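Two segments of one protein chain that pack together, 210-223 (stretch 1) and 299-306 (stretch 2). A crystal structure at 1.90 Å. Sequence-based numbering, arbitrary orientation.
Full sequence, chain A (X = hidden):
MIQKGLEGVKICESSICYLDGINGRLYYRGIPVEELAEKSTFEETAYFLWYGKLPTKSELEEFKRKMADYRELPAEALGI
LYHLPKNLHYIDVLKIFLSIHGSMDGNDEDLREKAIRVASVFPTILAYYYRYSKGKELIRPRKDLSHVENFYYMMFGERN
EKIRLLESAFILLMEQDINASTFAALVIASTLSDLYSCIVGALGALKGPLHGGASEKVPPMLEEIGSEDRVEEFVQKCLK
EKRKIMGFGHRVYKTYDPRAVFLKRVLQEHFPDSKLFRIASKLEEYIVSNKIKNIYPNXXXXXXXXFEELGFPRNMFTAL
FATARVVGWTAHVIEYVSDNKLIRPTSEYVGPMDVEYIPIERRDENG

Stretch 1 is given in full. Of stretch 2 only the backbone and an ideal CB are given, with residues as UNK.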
# COMPACT_ATOMS: atom_id res chain seq x y z
N LEU A 210 10.41 -0.64 11.37
CA LEU A 210 10.69 -2.07 11.46
C LEU A 210 11.05 -2.66 10.09
O LEU A 210 11.18 -3.87 9.90
CB LEU A 210 9.45 -2.77 12.01
CG LEU A 210 9.19 -2.46 13.48
CD1 LEU A 210 8.20 -3.44 14.12
CD2 LEU A 210 10.46 -2.52 14.33
N HIS A 211 11.16 -1.76 9.09
CA HIS A 211 11.56 -2.19 7.76
C HIS A 211 12.64 -1.26 7.20
O HIS A 211 13.68 -1.04 7.82
CB HIS A 211 10.32 -2.16 6.85
CG HIS A 211 10.58 -2.90 5.55
ND1 HIS A 211 11.70 -3.62 5.30
CD2 HIS A 211 9.72 -3.01 4.45
CE1 HIS A 211 11.51 -4.16 4.07
NE2 HIS A 211 10.34 -3.81 3.54
N GLY A 212 12.43 -0.70 6.00
CA GLY A 212 13.48 0.17 5.45
C GLY A 212 13.76 1.41 6.32
O GLY A 212 14.86 1.94 6.36
N GLY A 213 12.71 1.88 6.99
CA GLY A 213 12.82 3.07 7.82
C GLY A 213 13.85 2.96 8.93
O GLY A 213 14.25 3.97 9.52
N ALA A 214 14.29 1.74 9.24
CA ALA A 214 15.29 1.55 10.28
C ALA A 214 16.57 2.29 9.87
O ALA A 214 17.35 2.71 10.72
CB ALA A 214 15.58 0.06 10.47
N SER A 215 16.76 2.47 8.57
CA SER A 215 17.95 3.17 8.08
C SER A 215 17.98 4.63 8.56
O SER A 215 19.05 5.17 8.81
CB SER A 215 18.00 3.13 6.54
OG SER A 215 16.92 3.83 5.96
N GLU A 216 16.81 5.25 8.69
CA GLU A 216 16.76 6.64 9.14
C GLU A 216 16.90 6.72 10.66
O GLU A 216 17.23 7.77 11.21
CB GLU A 216 15.44 7.29 8.70
CG GLU A 216 15.17 7.15 7.21
CD GLU A 216 14.01 8.01 6.73
OE1 GLU A 216 13.24 8.50 7.58
OE2 GLU A 216 13.88 8.17 5.49
N LYS A 217 16.64 5.61 11.34
CA LYS A 217 16.76 5.57 12.80
C LYS A 217 18.17 5.25 13.29
O LYS A 217 18.53 5.47 14.44
CB LYS A 217 15.78 4.51 13.34
CG LYS A 217 14.36 5.07 13.51
CD LYS A 217 13.93 5.25 14.97
CE LYS A 217 12.56 5.93 15.10
NZ LYS A 217 12.62 6.91 16.18
N VAL A 218 18.98 4.66 12.40
CA VAL A 218 20.31 4.26 12.85
C VAL A 218 21.23 5.43 13.24
O VAL A 218 21.83 5.45 14.31
CB VAL A 218 20.95 3.31 11.84
CG1 VAL A 218 22.45 3.18 12.13
CG2 VAL A 218 20.31 1.93 11.96
N PRO A 219 21.40 6.41 12.35
CA PRO A 219 22.23 7.56 12.67
C PRO A 219 21.94 8.17 14.07
O PRO A 219 22.83 8.38 14.88
CB PRO A 219 22.08 8.56 11.53
CG PRO A 219 21.82 7.71 10.29
CD PRO A 219 20.96 6.53 10.95
N PRO A 220 20.66 8.45 14.36
CA PRO A 220 20.29 9.03 15.66
C PRO A 220 20.59 8.07 16.82
O PRO A 220 20.95 8.49 17.93
CB PRO A 220 18.78 9.28 15.52
CG PRO A 220 18.26 8.86 14.17
CD PRO A 220 19.48 8.33 13.49
N MET A 221 20.44 6.78 16.56
CA MET A 221 20.72 5.77 17.57
C MET A 221 22.21 5.75 17.86
O MET A 221 22.64 5.68 19.01
CB MET A 221 20.27 4.39 17.09
CG MET A 221 20.57 3.28 18.08
SD MET A 221 20.51 1.65 17.32
CE MET A 221 21.99 1.69 16.32
N LEU A 222 23.01 5.80 16.79
CA LEU A 222 24.46 5.79 16.93
C LEU A 222 24.90 7.01 17.74
O LEU A 222 25.78 6.92 18.60
CB LEU A 222 25.12 5.80 15.55
CG LEU A 222 24.85 4.55 14.70
CD1 LEU A 222 25.47 4.71 13.31
CD2 LEU A 222 25.42 3.33 15.40
N GLU A 223 24.29 8.16 17.47
CA GLU A 223 24.63 9.39 18.18
C GLU A 223 24.17 9.31 19.63
O GLU A 223 24.83 9.84 20.53
CB GLU A 223 24.02 10.59 17.44
CG GLU A 223 24.85 10.92 16.20
CD GLU A 223 24.11 11.70 15.11
OE1 GLU A 223 22.88 11.85 15.20
OE2 GLU A 223 24.78 12.13 14.15
N UNK A 299 21.44 -4.91 6.54
CA UNK A 299 21.88 -3.86 5.64
C UNK A 299 21.63 -2.42 6.10
O UNK A 299 22.41 -1.52 5.77
CB UNK A 299 21.19 -4.07 4.29
N UNK A 300 20.56 -2.19 6.86
CA UNK A 300 20.22 -0.84 7.32
C UNK A 300 21.29 -0.18 8.20
O UNK A 300 21.39 1.05 8.24
CB UNK A 300 18.90 -0.89 8.10
N UNK A 301 22.06 -0.99 8.91
CA UNK A 301 23.09 -0.45 9.80
C UNK A 301 24.17 0.32 9.03
O UNK A 301 24.53 1.43 9.41
CB UNK A 301 23.73 -1.58 10.60
N UNK A 302 24.67 -0.28 7.96
CA UNK A 302 25.73 0.35 7.19
C UNK A 302 25.30 1.15 5.97
O UNK A 302 26.01 2.06 5.55
CB UNK A 302 26.71 -0.73 6.73
N UNK A 303 24.14 0.83 5.40
CA UNK A 303 23.68 1.60 4.25
C UNK A 303 23.42 3.03 4.73
O UNK A 303 23.76 3.99 4.04
CB UNK A 303 22.43 0.98 3.62
N UNK A 304 22.83 3.16 5.91
CA UNK A 304 22.54 4.47 6.47
C UNK A 304 23.82 5.28 6.70
O UNK A 304 23.87 6.47 6.40
CB UNK A 304 21.77 4.32 7.78
N UNK A 305 24.85 4.62 7.22
CA UNK A 305 26.12 5.32 7.47
C UNK A 305 26.74 5.77 6.14
O UNK A 305 27.24 6.88 6.03
CB UNK A 305 27.09 4.42 8.23
N UNK A 306 26.68 4.91 5.13
CA UNK A 306 27.23 5.27 3.82
C UNK A 306 26.49 6.47 3.24
O UNK A 306 27.11 7.43 2.78
CB UNK A 306 27.15 4.08 2.86

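Two helices cross here at 74°, their axes 8.2 Å apart at the closest. Stretch 1, a turn leading into a helix, can be read for what it asks of each position in stretch 2.

Position 299 lies out of reach: no atom of stretch 1 comes within 5.5 Å of its ideal CB. This contact sets no preference, and the residue is Val299.

Position 300 faces stretch 1 directly. Its CA-to-CB bond points toward stretch 1, and the ideal CB lies 4.0 Å from Ser215 N and 4.2 Å from Ala214 CB, beside the turn that runs from His211 to Ala214. The CA atoms of Ser215 and position 300 are 4.7 Å apart, which leaves little depth straight ahead. A small residue would fit, as would a short polar one able to run along the turn; the carbonyls there offer acceptors, which would favour a donor. The deposited residue is Asp300, chi1 near -60° (m), with the largest area covered by stretch 1 of any residue here. Its OD2 reaches 3.5 Å from Ala214 CB and 3.3 Å from His211 O, but those two oxygens are both acceptors and form no hydrogen bond. The carboxylate lies against the turn, and the visible carbonyls would not by themselves have predicted an acid.

At position 301 the CA-to-CB bond points away, yet Val218 CG2 is 5.1 Å from the ideal CB. A long, flexible apolar chain could bend back to that valine, whereas a short one would leave contact with Val218 to the backbone O of 301, 3.8 Å from Val218 CG1. Leu301 does bend back: with chi1 t and chi2 p, its CD1 comes 3.9 Å from Val218 CG1, an apolar contact.

Position 302 points away from stretch 1, which therefore places no demand on it; Tyr302 occupies it and uses its OH elsewhere in the structure.

Position 303 points sideways, with nothing within 5.5 Å of its ideal CB, so many residues could be accommodated. Ser303 makes only a slight contact, its OG 4.3 Å from Ser215 CB.

Position 304 is the tight one. Its CA-to-CB bond points toward stretch 1, and the ideal CB is just 3.0 Å from Ser215 O, with Pro219 CD at 3.9 Å and Val218 CB at 4.3 Å. So close an approach favours small side chains: glycine, alanine or serine. Ser304 is the answer, its CB 3.0 Å from Ser215 O. Chi1 is p, and its OG donates to Asp300 O at 3.0 Å, one turn back in its own helix. With the hydroxyl's proton spent there, the oxygen can rest against carbon, 3.4 Å from Val218 CG1 and 3.9 Å from Pro219 CD.

Position 305 points sideways, its ideal CB 5.3 Å from Leu222 CD1. A modest apolar residue, whether branched or longer, would bridge that gap. Val305, chi1 t, does so with CG2 3.9 Å from Leu222 CD1.

Position 306 is out of reach again, and the side chain of Leu306 makes no contact with stretch 1. The rule is a small residue where the backbone presses closest (304), a short acidic one beside the turn (300), and apolar reach at 301 and 305, with no hydrogen bond between the stretches.

Stretch 2, residues 299-306: VDLYSSVL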
# COMPACT_ATOMS: atom_id res chain seq x y z
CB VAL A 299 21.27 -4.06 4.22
CG1 VAL A 299 19.80 -3.66 4.22
CG2 VAL A 299 22.06 -3.27 3.19
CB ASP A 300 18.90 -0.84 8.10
CG ASP A 300 17.72 -1.33 7.27
OD1 ASP A 300 17.70 -1.09 6.05
OD2 ASP A 300 16.80 -1.95 7.86
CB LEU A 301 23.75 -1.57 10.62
CG LEU A 301 24.79 -1.13 11.66
CD1 LEU A 301 24.12 -0.30 12.76
CD2 LEU A 301 25.47 -2.35 12.27
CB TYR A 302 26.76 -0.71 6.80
CG TYR A 302 27.45 -1.30 8.01
CD1 TYR A 302 28.21 -0.50 8.86
CD2 TYR A 302 27.32 -2.65 8.31
CE1 TYR A 302 28.82 -1.03 9.99
CE2 TYR A 302 27.93 -3.20 9.44
CZ TYR A 302 28.68 -2.38 10.27
OH TYR A 302 29.27 -2.91 11.39
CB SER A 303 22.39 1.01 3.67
OG SER A 303 21.30 1.17 4.56
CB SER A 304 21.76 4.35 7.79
OG SER A 304 22.55 3.74 8.81
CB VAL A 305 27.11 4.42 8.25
CG1 VAL A 305 28.46 5.13 8.39
CG2 VAL A 305 26.55 4.12 9.64
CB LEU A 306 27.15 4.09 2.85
CG LEU A 306 27.63 4.39 1.42
CD1 LEU A 306 29.10 4.81 1.47
CD2 LEU A 306 27.46 3.17 0.52
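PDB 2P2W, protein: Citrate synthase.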